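PDB 1M2W: mannitol dehydrogenase, which probably catalyses the NAD-dependent interconversion of D-mannitol and D-fructose. Local coordinates for residues 191-196 with 294-299; 226-231 with 261-266; 380-385 with 453-458. All coordinates share one frame; numbering follows the deposited sequence.

Contact 1 of 3, residues 191-196 with 294-299. With NAD (nicotinamide-adenine-dinucleotide), chain C; MTL (D-mannitol), chain D.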
loop_
_atom_site.group_PDB
_atom_site.type_symbol
_atom_site.label_atom_id
_atom_site.label_comp_id
_atom_site.label_asym_id
_atom_site.label_seq_id
_atom_site.Cartn_x
_atom_site.Cartn_y
_atom_site.Cartn_z
ATOM N N ASN A 191 -2.609 -3.146 -0.282
ATOM C CA ASN A 191 -3.337 -3.492 0.949
ATOM C C ASN A 191 -4.826 -3.442 0.865
ATOM O O ASN A 191 -5.418 -2.429 1.244
ATOM C CB ASN A 191 -2.997 -2.525 2.069
ATOM C CG ASN A 191 -1.606 -2.580 2.422
ATOM O OD1 ASN A 191 -1.132 -3.631 2.818
ATOM N ND2 ASN A 191 -0.902 -1.445 2.301
ATOM N N LEU A 192 -5.463 -4.492 0.389
ATOM C CA LEU A 192 -6.919 -4.504 0.357
ATOM C C LEU A 192 -7.299 -5.888 0.813
ATOM O O LEU A 192 -6.573 -6.828 0.550
ATOM C CB LEU A 192 -7.521 -4.444 -1.062
ATOM C CG LEU A 192 -7.310 -3.306 -2.013
ATOM C CD1 LEU A 192 -5.873 -3.392 -2.507
ATOM C CD2 LEU A 192 -8.349 -3.416 -3.165
ATOM N N PRO A 193 -8.429 -6.015 1.503
ATOM C CA PRO A 193 -8.890 -7.341 1.934
ATOM C C PRO A 193 -9.176 -8.060 0.594
ATOM O O PRO A 193 -9.763 -7.432 -0.329
ATOM C CB PRO A 193 -10.202 -7.038 2.662
ATOM C CG PRO A 193 -9.964 -5.588 3.241
ATOM C CD PRO A 193 -9.202 -4.908 2.107
ATOM N N HIS A 194 -8.804 -9.337 0.477
ATOM C CA HIS A 194 -9.001 -10.133 -0.739
ATOM C C HIS A 194 -8.523 -9.363 -1.967
ATOM O O HIS A 194 -9.253 -9.220 -2.962
ATOM C CB HIS A 194 -10.475 -10.473 -0.875
ATOM C CG HIS A 194 -11.052 -11.056 0.376
ATOM N ND1 HIS A 194 -10.767 -12.342 0.794
ATOM C CD2 HIS A 194 -11.835 -10.508 1.337
ATOM C CE1 HIS A 194 -11.354 -12.561 1.959
ATOM N NE2 HIS A 194 -12.007 -11.464 2.311
ATOM N N ASN A 195 -7.286 -8.885 -1.904
ATOM C CA ASN A 195 -6.768 -8.087 -2.997
ATOM C C ASN A 195 -6.739 -8.800 -4.340
ATOM O O ASN A 195 -6.903 -8.137 -5.368
ATOM C CB ASN A 195 -5.394 -7.474 -2.639
ATOM C CG ASN A 195 -4.311 -8.513 -2.334
ATOM O OD1 ASN A 195 -4.526 -9.713 -2.327
ATOM N ND2 ASN A 195 -3.115 -8.018 -2.089
ATOM N N GLY A 196 -6.551 -10.121 -4.342
ATOM C CA GLY A 196 -6.551 -10.877 -5.585
ATOM C C GLY A 196 -7.987 -10.916 -6.130
ATOM O O GLY A 196 -8.215 -10.676 -7.321
HETATM N N MSE A 294 -6.188 -9.636 10.031
HETATM C CA MSE A 294 -5.346 -9.325 11.197
HETATM C C MSE A 294 -4.474 -8.098 10.912
HETATM O O MSE A 294 -4.485 -7.090 11.647
HETATM C CB MSE A 294 -4.412 -10.509 11.493
HETATM C CG MSE A 294 -3.410 -10.230 12.651
HETATM SE SE MSE A 294 -1.991 -11.509 12.686
HETATM C CE MSE A 294 -1.108 -11.037 10.978
ATOM N N LYS A 295 -3.686 -8.184 9.850
ATOM C CA LYS A 295 -2.764 -7.090 9.545
ATOM C C LYS A 295 -3.439 -5.797 9.102
ATOM O O LYS A 295 -3.095 -4.694 9.559
ATOM C CB LYS A 295 -1.696 -7.576 8.536
ATOM C CG LYS A 295 -0.547 -6.564 8.275
ATOM C CD LYS A 295 -0.887 -5.781 6.976
ATOM C CE LYS A 295 0.066 -4.577 6.765
ATOM N NZ LYS A 295 -0.239 -3.969 5.365
ATOM N N ILE A 296 -4.416 -5.882 8.218
ATOM C CA ILE A 296 -5.057 -4.648 7.829
ATOM C C ILE A 296 -5.898 -4.036 8.942
ATOM O O ILE A 296 -5.855 -2.823 9.160
ATOM C CB ILE A 296 -5.931 -4.849 6.544
ATOM C CG1 ILE A 296 -4.996 -5.227 5.373
ATOM C CG2 ILE A 296 -6.780 -3.555 6.300
ATOM C CD1 ILE A 296 -5.711 -5.509 4.016
ATOM N N GLY A 297 -6.644 -4.870 9.674
ATOM C CA GLY A 297 -7.476 -4.339 10.732
ATOM C C GLY A 297 -6.667 -3.753 11.893
ATOM O O GLY A 297 -7.028 -2.705 12.416
ATOM N N LEU A 298 -5.591 -4.427 12.284
ATOM C CA LEU A 298 -4.792 -3.927 13.415
ATOM C C LEU A 298 -3.712 -2.952 13.014
ATOM O O LEU A 298 -3.584 -1.902 13.647
ATOM C CB LEU A 298 -4.126 -5.084 14.160
ATOM C CG LEU A 298 -5.099 -6.048 14.857
ATOM C CD1 LEU A 298 -4.299 -7.304 15.223
ATOM C CD2 LEU A 298 -5.751 -5.430 16.121
ATOM N N LEU A 299 -2.902 -3.283 12.004
ATOM C CA LEU A 299 -1.824 -2.338 11.640
ATOM C C LEU A 299 -2.342 -1.148 10.830
ATOM O O LEU A 299 -2.244 0.026 11.263
ATOM C CB LEU A 299 -0.712 -3.053 10.863
ATOM C CG LEU A 299 0.621 -2.289 10.701
ATOM C CD1 LEU A 299 1.709 -3.285 10.211
ATOM C CD2 LEU A 299 0.455 -1.122 9.734
HETATM P PA NAD C . 5.086 5.388 -3.564
HETATM O O1A NAD C . 4.400 6.653 -3.492
HETATM O O2A NAD C . 6.591 5.193 -3.318
HETATM O O5B NAD C . 4.768 4.719 -5.003
HETATM C C5B NAD C . 3.382 4.524 -5.394
HETATM C C4B NAD C . 3.566 3.889 -6.803
HETATM O O4B NAD C . 2.186 3.621 -7.323
HETATM C C3B NAD C . 4.133 4.842 -7.878
HETATM O O3B NAD C . 4.770 3.970 -8.795
HETATM C C2B NAD C . 2.891 5.519 -8.438
HETATM O O2B NAD C . 3.056 6.236 -9.672
HETATM C C1B NAD C . 1.981 4.298 -8.575
HETATM N N9A NAD C . 0.590 4.642 -8.721
HETATM C C8A NAD C . -0.232 5.509 -8.021
HETATM N N7A NAD C . -1.486 5.523 -8.451
HETATM C C5A NAD C . -1.461 4.600 -9.504
HETATM C C6A NAD C . -2.497 4.177 -10.341
HETATM N N6A NAD C . -3.767 4.587 -10.282
HETATM N N1A NAD C . -2.175 3.226 -11.345
HETATM C C2A NAD C . -0.866 2.725 -11.488
HETATM N N3A NAD C . 0.191 3.113 -10.661
HETATM C C4A NAD C . -0.173 4.064 -9.679
HETATM O O3 NAD C . 4.343 4.396 -2.562
HETATM P PN NAD C . 4.672 2.981 -1.901
HETATM O O1N NAD C . 5.363 3.130 -0.590
HETATM O O2N NAD C . 5.366 2.205 -2.942
HETATM O O5D NAD C . 3.172 2.422 -1.627
HETATM C C5D NAD C . 2.476 1.871 -2.796
HETATM C C4D NAD C . 1.401 0.893 -2.383
HETATM O O4D NAD C . 1.866 -0.409 -1.946
HETATM C C3D NAD C . 0.377 1.354 -1.285
HETATM O O3D NAD C . -0.596 2.234 -1.795
HETATM C C2D NAD C . -0.149 0.037 -0.681
HETATM O O2D NAD C . -1.340 -0.558 -1.274
HETATM C C1D NAD C . 1.077 -0.856 -0.768
HETATM N N1N NAD C . 1.913 -0.803 0.461
HETATM C C2N NAD C . 2.762 0.269 0.917
HETATM C C3N NAD C . 3.411 0.061 2.161
HETATM C C7N NAD C . 4.289 1.161 2.759
HETATM O O7N NAD C . 4.756 1.014 3.999
HETATM N N7N NAD C . 4.458 2.227 2.022
HETATM C C4N NAD C . 3.207 -1.163 2.898
HETATM C C5N NAD C . 2.366 -2.175 2.375
HETATM C C6N NAD C . 1.718 -2.009 1.178
HETATM O O1 MTL D . 2.981 -2.804 5.900
HETATM C C1 MTL D . 2.595 -1.561 6.520
HETATM C C2 MTL D . 1.922 -0.711 5.444
HETATM O O2 MTL D . 0.747 -1.374 4.901
HETATM C C3 MTL D . 1.577 0.678 5.992
HETATM O O3 MTL D . 2.832 1.394 6.187
HETATM C C4 MTL D . 0.691 1.449 4.981
HETATM O O4 MTL D . 1.484 1.912 3.882
HETATM C C5 MTL D . 0.055 2.659 5.668
HETATM O O5 MTL D . -0.855 2.226 6.678
HETATM C C6 MTL D . -0.704 3.571 4.631
HETATM O O6 MTL D . -1.469 4.524 5.365
#
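N191 and K295 bring their polar ends together beside the bound mannitol. N191 OD1 lies 2.7 Å from K295 NZ, and the two side chains cross at about a right angle. K295 NZ donates a hydrogen bond to mannitol O2 over 2.8 Å. The same nitrogen is also bonded to V229 O and N300 OD1, so several acceptors fix its place. The lysine chain starts with CG anti to the backbone N (chi1 -172°), bends at chi2, and then runs straight to the sugar. N191 faces the cofactor as well. Its backbone N donates to NAD O2D at 3.0 Å. Its amide nitrogen ND2 makes a tight approach to NAD C6N on the nicotinamide ring, at 2.9 Å, and has a weak hydrogen bond to E133. With an alanine at this position, K295 NZ would probably be left without the amide oxygen beside it and E133 without its weak bond from ND2.

The contact lies where the Rossmann domain meets the mostly helical C-terminal domain. Segment 191-196 is the loop leading into helix 195-208, with H194 at its N-cap. Segment 294-299 belongs to the long helix 289-313. NAD and mannitol sit side by side at this interface, which forms part of the active site.

The apolar part is carried by I296. Its CG1 is anti to the carbonyl carbon (chi1 -64°), and CD1 extends to the loop backbone. There CD1 lies 3.6 Å from L192 C and 3.7 Å from P193 N. It also touches the proline ring, at 4.0 Å from P193 CD. F385 of helix 378-385 packs against I296. On the sugar side, L299 CD2 comes within 3.9 Å of mannitol C1.

Contact 2 of 3, residues 226-231 with 261-266. With MTL (D-mannitol), chain D; NAD (nicotinamide-adenine-dinucleotide), chain C.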
loop_
_atom_site.group_PDB
_atom_site.type_symbol
_atom_site.label_atom_id
_atom_site.label_comp_id
_atom_site.label_asym_id
_atom_site.label_seq_id
_atom_site.Cartn_x
_atom_site.Cartn_y
_atom_site.Cartn_z
ATOM N N ASN A 226 -4.564 -14.025 -3.773
ATOM C CA ASN A 226 -4.742 -13.059 -2.675
ATOM C C ASN A 226 -3.457 -13.083 -1.803
ATOM O O ASN A 226 -2.758 -14.088 -1.723
ATOM C CB ASN A 226 -5.915 -13.449 -1.803
ATOM C CG ASN A 226 -7.209 -13.296 -2.503
ATOM O OD1 ASN A 226 -7.600 -12.184 -2.862
ATOM N ND2 ASN A 226 -7.901 -14.407 -2.716
ATOM N N ALA A 227 -3.145 -11.958 -1.172
ATOM C CA ALA A 227 -1.960 -11.930 -0.329
ATOM C C ALA A 227 -2.111 -10.910 0.783
ATOM O O ALA A 227 -2.993 -10.037 0.716
ATOM C CB ALA A 227 -0.738 -11.545 -1.182
HETATM N N MSE A 228 -1.262 -11.055 1.816
HETATM C CA MSE A 228 -1.137 -10.050 2.886
HETATM C C MSE A 228 0.330 -9.650 2.726
HETATM O O MSE A 228 1.233 -10.534 2.585
HETATM C CB MSE A 228 -1.358 -10.650 4.291
HETATM C CG MSE A 228 -1.259 -9.643 5.417
HETATM SE SE MSE A 228 0.549 -9.453 6.068
HETATM C CE MSE A 228 0.404 -10.865 7.475
ATOM N N VAL A 229 0.598 -8.345 2.704
ATOM C CA VAL A 229 1.947 -7.845 2.505
ATOM C C VAL A 229 2.254 -6.844 3.617
ATOM O O VAL A 229 1.385 -6.085 3.988
ATOM C CB VAL A 229 2.056 -7.133 1.132
ATOM C CG1 VAL A 229 1.852 -8.194 0.014
ATOM C CG2 VAL A 229 0.986 -6.032 1.016
ATOM N N ASP A 230 3.484 -6.834 4.128
ATOM C CA ASP A 230 3.782 -5.933 5.248
ATOM C C ASP A 230 5.255 -5.503 5.331
ATOM O O ASP A 230 6.145 -6.355 5.394
ATOM C CB ASP A 230 3.421 -6.663 6.578
ATOM C CG ASP A 230 3.492 -5.758 7.838
ATOM O OD1 ASP A 230 3.708 -4.533 7.709
ATOM O OD2 ASP A 230 3.325 -6.288 8.965
ATOM N N ARG A 231 5.492 -4.185 5.267
ATOM C CA ARG A 231 6.807 -3.618 5.520
ATOM C C ARG A 231 6.642 -2.094 5.531
ATOM O O ARG A 231 6.237 -1.514 4.519
ATOM C CB ARG A 231 7.854 -3.985 4.470
ATOM C CG ARG A 231 9.268 -3.580 4.979
ATOM C CD ARG A 231 10.402 -4.174 4.186
ATOM N NE ARG A 231 11.552 -4.436 5.068
ATOM C CZ ARG A 231 12.643 -5.100 4.705
ATOM N NH1 ARG A 231 12.779 -5.564 3.473
ATOM N NH2 ARG A 231 13.599 -5.356 5.606
ATOM N N PHE A 261 11.591 -5.347 9.945
ATOM C CA PHE A 261 10.544 -6.372 9.839
ATOM C C PHE A 261 9.960 -6.437 8.437
ATOM O O PHE A 261 9.811 -5.407 7.799
ATOM C CB PHE A 261 9.399 -6.093 10.804
ATOM C CG PHE A 261 8.282 -7.115 10.717
ATOM C CD1 PHE A 261 8.402 -8.350 11.367
ATOM C CD2 PHE A 261 7.141 -6.873 9.953
ATOM C CE1 PHE A 261 7.380 -9.335 11.251
ATOM C CE2 PHE A 261 6.123 -7.848 9.843
ATOM C CZ PHE A 261 6.251 -9.067 10.493
ATOM N N VAL A 262 9.659 -7.644 7.962
ATOM C CA VAL A 262 9.055 -7.765 6.638
ATOM C C VAL A 262 8.241 -9.065 6.641
ATOM O O VAL A 262 8.625 -10.041 7.315
ATOM C CB VAL A 262 10.148 -7.726 5.510
ATOM C CG1 VAL A 262 11.127 -8.943 5.595
ATOM C CG2 VAL A 262 9.438 -7.702 4.102
ATOM N N GLN A 263 7.101 -9.075 5.961
ATOM C CA GLN A 263 6.283 -10.295 5.919
ATOM C C GLN A 263 5.508 -10.376 4.613
ATOM O O GLN A 263 5.130 -9.341 4.063
ATOM C CB GLN A 263 5.295 -10.298 7.096
ATOM C CG GLN A 263 4.509 -11.633 7.175
ATOM C CD GLN A 263 3.836 -11.881 8.523
ATOM O OE1 GLN A 263 3.567 -10.947 9.287
ATOM N NE2 GLN A 263 3.552 -13.182 8.819
ATOM N N TRP A 264 5.297 -11.591 4.114
ATOM C CA TRP A 264 4.527 -11.752 2.879
ATOM C C TRP A 264 3.831 -13.125 2.990
ATOM O O TRP A 264 4.511 -14.151 3.141
ATOM C CB TRP A 264 5.479 -11.738 1.682
ATOM C CG TRP A 264 4.782 -11.679 0.307
ATOM C CD1 TRP A 264 3.434 -11.607 0.055
ATOM C CD2 TRP A 264 5.442 -11.647 -0.953
ATOM N NE1 TRP A 264 3.220 -11.524 -1.338
ATOM C CE2 TRP A 264 4.452 -11.545 -1.958
ATOM C CE3 TRP A 264 6.798 -11.693 -1.332
ATOM C CZ2 TRP A 264 4.779 -11.484 -3.344
ATOM C CZ3 TRP A 264 7.135 -11.643 -2.687
ATOM C CH2 TRP A 264 6.114 -11.533 -3.689
ATOM N N VAL A 265 2.504 -13.120 2.988
ATOM C CA VAL A 265 1.721 -14.372 3.046
ATOM C C VAL A 265 0.893 -14.392 1.767
ATOM O O VAL A 265 0.176 -13.432 1.459
ATOM C CB VAL A 265 0.844 -14.396 4.283
ATOM C CG1 VAL A 265 0.133 -15.755 4.405
ATOM C CG2 VAL A 265 1.741 -14.189 5.525
ATOM N N LEU A 266 0.991 -15.496 1.034
ATOM C CA LEU A 266 0.365 -15.575 -0.295
ATOM C C LEU A 266 -0.332 -16.908 -0.587
ATOM O O LEU A 266 0.110 -17.956 -0.093
ATOM C CB LEU A 266 1.537 -15.378 -1.294
ATOM C CG LEU A 266 1.648 -15.296 -2.793
ATOM C CD1 LEU A 266 0.831 -14.164 -3.340
ATOM C CD2 LEU A 266 3.109 -15.056 -3.132
HETATM O O1 MTL D . 2.981 -2.804 5.900
HETATM C C1 MTL D . 2.595 -1.561 6.520
HETATM C C2 MTL D . 1.922 -0.711 5.444
HETATM O O2 MTL D . 0.747 -1.374 4.901
HETATM C C3 MTL D . 1.577 0.678 5.992
HETATM O O3 MTL D . 2.832 1.394 6.187
HETATM C C4 MTL D . 0.691 1.449 4.981
HETATM O O4 MTL D . 1.484 1.912 3.882
HETATM C C5 MTL D . 0.055 2.659 5.668
HETATM O O5 MTL D . -0.855 2.226 6.678
HETATM C C6 MTL D . -0.704 3.571 4.631
HETATM O O6 MTL D . -1.469 4.524 5.365
HETATM P PA NAD C . 5.086 5.388 -3.564
HETATM O O1A NAD C . 4.400 6.653 -3.492
HETATM O O2A NAD C . 6.591 5.193 -3.318
HETATM O O5B NAD C . 4.768 4.719 -5.003
HETATM C C5B NAD C . 3.382 4.524 -5.394
HETATM C C4B NAD C . 3.566 3.889 -6.803
HETATM O O4B NAD C . 2.186 3.621 -7.323
HETATM C C3B NAD C . 4.133 4.842 -7.878
HETATM O O3B NAD C . 4.770 3.970 -8.795
HETATM C C2B NAD C . 2.891 5.519 -8.438
HETATM O O2B NAD C . 3.056 6.236 -9.672
HETATM C C1B NAD C . 1.981 4.298 -8.575
HETATM N N9A NAD C . 0.590 4.642 -8.721
HETATM C C8A NAD C . -0.232 5.509 -8.021
HETATM N N7A NAD C . -1.486 5.523 -8.451
HETATM C C5A NAD C . -1.461 4.600 -9.504
HETATM C C6A NAD C . -2.497 4.177 -10.341
HETATM N N6A NAD C . -3.767 4.587 -10.282
HETATM N N1A NAD C . -2.175 3.226 -11.345
HETATM C C2A NAD C . -0.866 2.725 -11.488
HETATM N N3A NAD C . 0.191 3.113 -10.661
HETATM C C4A NAD C . -0.173 4.064 -9.679
HETATM O O3 NAD C . 4.343 4.396 -2.562
HETATM P PN NAD C . 4.672 2.981 -1.901
HETATM O O1N NAD C . 5.363 3.130 -0.590
HETATM O O2N NAD C . 5.366 2.205 -2.942
HETATM O O5D NAD C . 3.172 2.422 -1.627
HETATM C C5D NAD C . 2.476 1.871 -2.796
HETATM C C4D NAD C . 1.401 0.893 -2.383
HETATM O O4D NAD C . 1.866 -0.409 -1.946
HETATM C C3D NAD C . 0.377 1.354 -1.285
HETATM O O3D NAD C . -0.596 2.234 -1.795
HETATM C C2D NAD C . -0.149 0.037 -0.681
HETATM O O2D NAD C . -1.340 -0.558 -1.274
HETATM C C1D NAD C . 1.077 -0.856 -0.768
HETATM N N1N NAD C . 1.913 -0.803 0.461
HETATM C C2N NAD C . 2.762 0.269 0.917
HETATM C C3N NAD C . 3.411 0.061 2.161
HETATM C C7N NAD C . 4.289 1.161 2.759
HETATM O O7N NAD C . 4.756 1.014 3.999
HETATM N N7N NAD C . 4.458 2.227 2.022
HETATM C C4N NAD C . 3.207 -1.163 2.898
HETATM C C5N NAD C . 2.366 -2.175 2.375
HETATM C C6N NAD C . 1.718 -2.009 1.178
HETATM O O HOH W 1 2.073 -8.595 9.638
#
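D230 and Q263 form a hydrogen-bonded pair in an antiparallel beta ladder between strands 227-230 and 263-266. M228 and V265 form the other such pair. The ladder belongs to a small three-stranded mixed sheet, completed by strand 283-285, and its D230 end reaches the mannitol site.

D230 can be followed outward. Its CB lies 4.1 Å from Q263 CB, on the same face of the sheet. CG is anti to the backbone N (chi1 -172°), which carries the carboxylate to the sugar. OD1 accepts a hydrogen bond from mannitol O1 at 2.6 Å and also forms a salt bridge with R361. OD2 turns to the edge of the F261 ring, 3.3 Å from CE2, with the carboxylate and ring planes 63° apart.

M228 shares this face. Its bent chain brings CE to 3.6 Å from Q263 OE1, while Q263 NE2 bonds Q283. On the other face V229 CG1 packs against W264 CD1. Beyond the ladder, V262 CB sits over one face of the R231 guanidinium, whose NH1 bonds A40 O and NH2 makes a salt bridge with E87. R231 N donates to mannitol O1. A single water bridges two side chains, donating to D230 OD2 at 2.7 Å and to Q263 OE1 at 2.8 Å.

Contact 3 of 3, residues 380-385 with 453-458. With MTL (D-mannitol), chain D.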
loop_
_atom_site.group_PDB
_atom_site.type_symbol
_atom_site.label_atom_id
_atom_site.label_comp_id
_atom_site.label_asym_id
_atom_site.label_seq_id
_atom_site.Cartn_x
_atom_site.Cartn_y
_atom_site.Cartn_z
ATOM N N SER A 380 -9.537 6.835 -0.108
ATOM C CA SER A 380 -9.390 5.439 -0.568
ATOM C C SER A 380 -9.086 4.467 0.597
ATOM O O SER A 380 -9.439 3.291 0.535
ATOM C CB SER A 380 -8.221 5.303 -1.559
ATOM O OG SER A 380 -8.367 6.204 -2.642
ATOM N N LYS A 381 -8.367 4.945 1.612
ATOM C CA LYS A 381 -7.977 4.066 2.728
ATOM C C LYS A 381 -9.093 3.731 3.721
ATOM O O LYS A 381 -9.148 2.600 4.234
ATOM C CB LYS A 381 -6.800 4.683 3.490
ATOM C CG LYS A 381 -5.475 4.661 2.696
ATOM C CD LYS A 381 -4.384 5.509 3.388
ATOM C CE LYS A 381 -3.027 5.417 2.635
ATOM N NZ LYS A 381 -2.087 6.417 3.263
ATOM N N PHE A 382 -9.994 4.677 3.979
ATOM C CA PHE A 382 -11.035 4.411 4.966
ATOM C C PHE A 382 -11.850 3.162 4.666
ATOM O O PHE A 382 -12.075 2.324 5.563
ATOM C CB PHE A 382 -11.965 5.619 5.153
ATOM C CG PHE A 382 -11.561 6.511 6.308
ATOM C CD1 PHE A 382 -10.778 7.665 6.100
ATOM C CD2 PHE A 382 -11.876 6.142 7.605
ATOM C CE1 PHE A 382 -10.320 8.436 7.202
ATOM C CE2 PHE A 382 -11.422 6.900 8.708
ATOM C CZ PHE A 382 -10.636 8.063 8.488
ATOM N N PRO A 383 -12.318 2.998 3.416
ATOM C CA PRO A 383 -13.106 1.774 3.167
ATOM C C PRO A 383 -12.344 0.448 3.292
ATOM O O PRO A 383 -12.966 -0.601 3.431
ATOM C CB PRO A 383 -13.667 1.972 1.733
ATOM C CG PRO A 383 -12.684 3.032 1.101
ATOM C CD PRO A 383 -12.404 3.954 2.291
ATOM N N LYS A 384 -11.019 0.491 3.202
ATOM C CA LYS A 384 -10.181 -0.700 3.314
ATOM C C LYS A 384 -9.687 -0.964 4.743
ATOM O O LYS A 384 -9.646 -2.111 5.201
ATOM C CB LYS A 384 -8.931 -0.558 2.440
ATOM C CG LYS A 384 -9.068 -1.057 1.015
ATOM C CD LYS A 384 -10.198 -0.428 0.309
ATOM C CE LYS A 384 -10.099 -0.760 -1.186
ATOM N NZ LYS A 384 -11.192 -0.040 -1.915
ATOM N N PHE A 385 -9.359 0.106 5.457
ATOM C CA PHE A 385 -8.721 -0.059 6.771
ATOM C C PHE A 385 -9.580 0.078 8.008
ATOM O O PHE A 385 -9.270 -0.497 9.050
ATOM C CB PHE A 385 -7.608 1.008 6.934
ATOM C CG PHE A 385 -6.497 0.959 5.889
ATOM C CD1 PHE A 385 -5.548 1.972 5.876
ATOM C CD2 PHE A 385 -6.376 -0.090 4.966
ATOM C CE1 PHE A 385 -4.466 1.970 4.958
ATOM C CE2 PHE A 385 -5.294 -0.124 4.033
ATOM C CZ PHE A 385 -4.331 0.921 4.036
ATOM N N GLU A 453 -19.129 5.379 -1.513
ATOM C CA GLU A 453 -17.910 4.665 -1.888
ATOM C C GLU A 453 -16.792 4.803 -0.842
ATOM O O GLU A 453 -15.743 4.160 -0.975
ATOM C CB GLU A 453 -17.388 5.085 -3.284
ATOM C CG GLU A 453 -16.961 6.543 -3.414
ATOM C CD GLU A 453 -18.118 7.478 -3.765
ATOM O OE1 GLU A 453 -19.295 7.194 -3.422
ATOM O OE2 GLU A 453 -17.840 8.528 -4.372
ATOM N N ILE A 454 -17.001 5.656 0.168
ATOM C CA ILE A 454 -16.031 5.785 1.261
ATOM C C ILE A 454 -16.586 5.087 2.520
ATOM O O ILE A 454 -15.917 4.220 3.076
ATOM C CB ILE A 454 -15.751 7.264 1.653
ATOM C CG1 ILE A 454 -15.136 7.997 0.459
ATOM C CG2 ILE A 454 -14.806 7.339 2.916
ATOM C CD1 ILE A 454 -14.901 9.486 0.747
ATOM N N PHE A 455 -17.816 5.431 2.917
ATOM C CA PHE A 455 -18.421 4.914 4.155
ATOM C C PHE A 455 -19.490 3.836 4.131
ATOM O O PHE A 455 -19.869 3.322 5.198
ATOM C CB PHE A 455 -18.957 6.086 4.963
ATOM C CG PHE A 455 -17.901 7.070 5.337
ATOM C CD1 PHE A 455 -17.873 8.328 4.755
ATOM C CD2 PHE A 455 -16.910 6.737 6.281
ATOM C CE1 PHE A 455 -16.866 9.273 5.108
ATOM C CE2 PHE A 455 -15.908 7.666 6.632
ATOM C CZ PHE A 455 -15.888 8.943 6.040
ATOM N N GLY A 456 -19.993 3.497 2.949
ATOM C CA GLY A 456 -21.001 2.457 2.861
ATOM C C GLY A 456 -22.356 2.898 3.359
ATOM O O GLY A 456 -22.563 4.080 3.602
ATOM N N THR A 457 -23.275 1.953 3.567
ATOM C CA THR A 457 -24.601 2.328 3.998
ATOM C C THR A 457 -24.939 2.116 5.474
ATOM O O THR A 457 -25.906 2.716 5.973
ATOM C CB THR A 457 -25.654 1.613 3.145
ATOM O OG1 THR A 457 -25.401 0.215 3.172
ATOM C CG2 THR A 457 -25.564 2.087 1.704
ATOM N N ALA A 458 -24.173 1.288 6.186
ATOM C CA ALA A 458 -24.477 1.087 7.595
ATOM C C ALA A 458 -24.164 2.338 8.399
ATOM O O ALA A 458 -24.949 2.770 9.238
ATOM C CB ALA A 458 -23.695 -0.113 8.163
HETATM O O1 MTL D . 2.981 -2.804 5.900
HETATM C C1 MTL D . 2.595 -1.561 6.520
HETATM C C2 MTL D . 1.922 -0.711 5.444
HETATM O O2 MTL D . 0.747 -1.374 4.901
HETATM C C3 MTL D . 1.577 0.678 5.992
HETATM O O3 MTL D . 2.832 1.394 6.187
HETATM C C4 MTL D . 0.691 1.449 4.981
HETATM O O4 MTL D . 1.484 1.912 3.882
HETATM C C5 MTL D . 0.055 2.659 5.668
HETATM O O5 MTL D . -0.855 2.226 6.678
HETATM C C6 MTL D . -0.704 3.571 4.631
HETATM O O6 MTL D . -1.469 4.524 5.365
#
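The backbones come closest at P383 and I454, whose CA atoms are 5.3 Å apart, where helix 378-385 meets the last turn of the short helix 452-455. This is helix packing within the C-terminal domain, on the side of helix 378-385 turned away from mannitol. No hydrogen bond joins the segments.

P383 fits against the carbonyl end of helix 452-455. Its CB is 3.5 Å from I454 O, and its CG is 3.9 Å from E453 O. The ring thus rests on two successive carbonyl oxygens. P383 has no amide hydrogen, and helix 378-385 is kinked here. The N atoms of P383 and K384 lack the regular bond to the preceding turn, although K384 N keeps a weak one to K381 O. After I454 the second helix soon ends. G456 leaves it with positive phi, a value that favours glycine.

The apolar contact centres on I454 CG2. CG1 lies beside the backbone N (chi1 -62°), which leaves CG2 anti to that N. This methyl lies 4.0 Å from F382 CB and 4.2 Å from P383 CD. It also sits 3.5 Å above the centre of the F455 ring, so one methyl serves three neighbours. The F382 and F455 rings meet more loosely, with CD2 of F382 4.4 Å from CE2 of F455. Helix 401-413 packs on both phenylalanines, and W410 meets the F382 ring with planes at about 45°. E453 points its carboxylate elsewhere, into a salt bridge with R430.

The other side of helix 378-385 serves the substrate. The F385 ring turns its edge to mannitol O6. The K381 chain is extended beyond CG, and its NZ donates a hydrogen bond to mannitol O6 at 2.9 Å.

In the fold
From the N terminus, the chain builds most of the Rossmann sheet before reaching segment 191-196. Contact 1 opens there and closes at 294-299, joining the nucleotide-binding part to helix 289-313 of the C-terminal domain. Contact 2 opens and closes within that span, pairing 226-231 with 261-266 in the small sheet. The two touch through N195 OD1 with A227 N. Contact 3 follows in series and closes a loop of mostly helix and no strand. It touches contact 1 where K384 and F385 pack on I296, but not contact 2. Residues from all three contacts reach the same mannitol molecule.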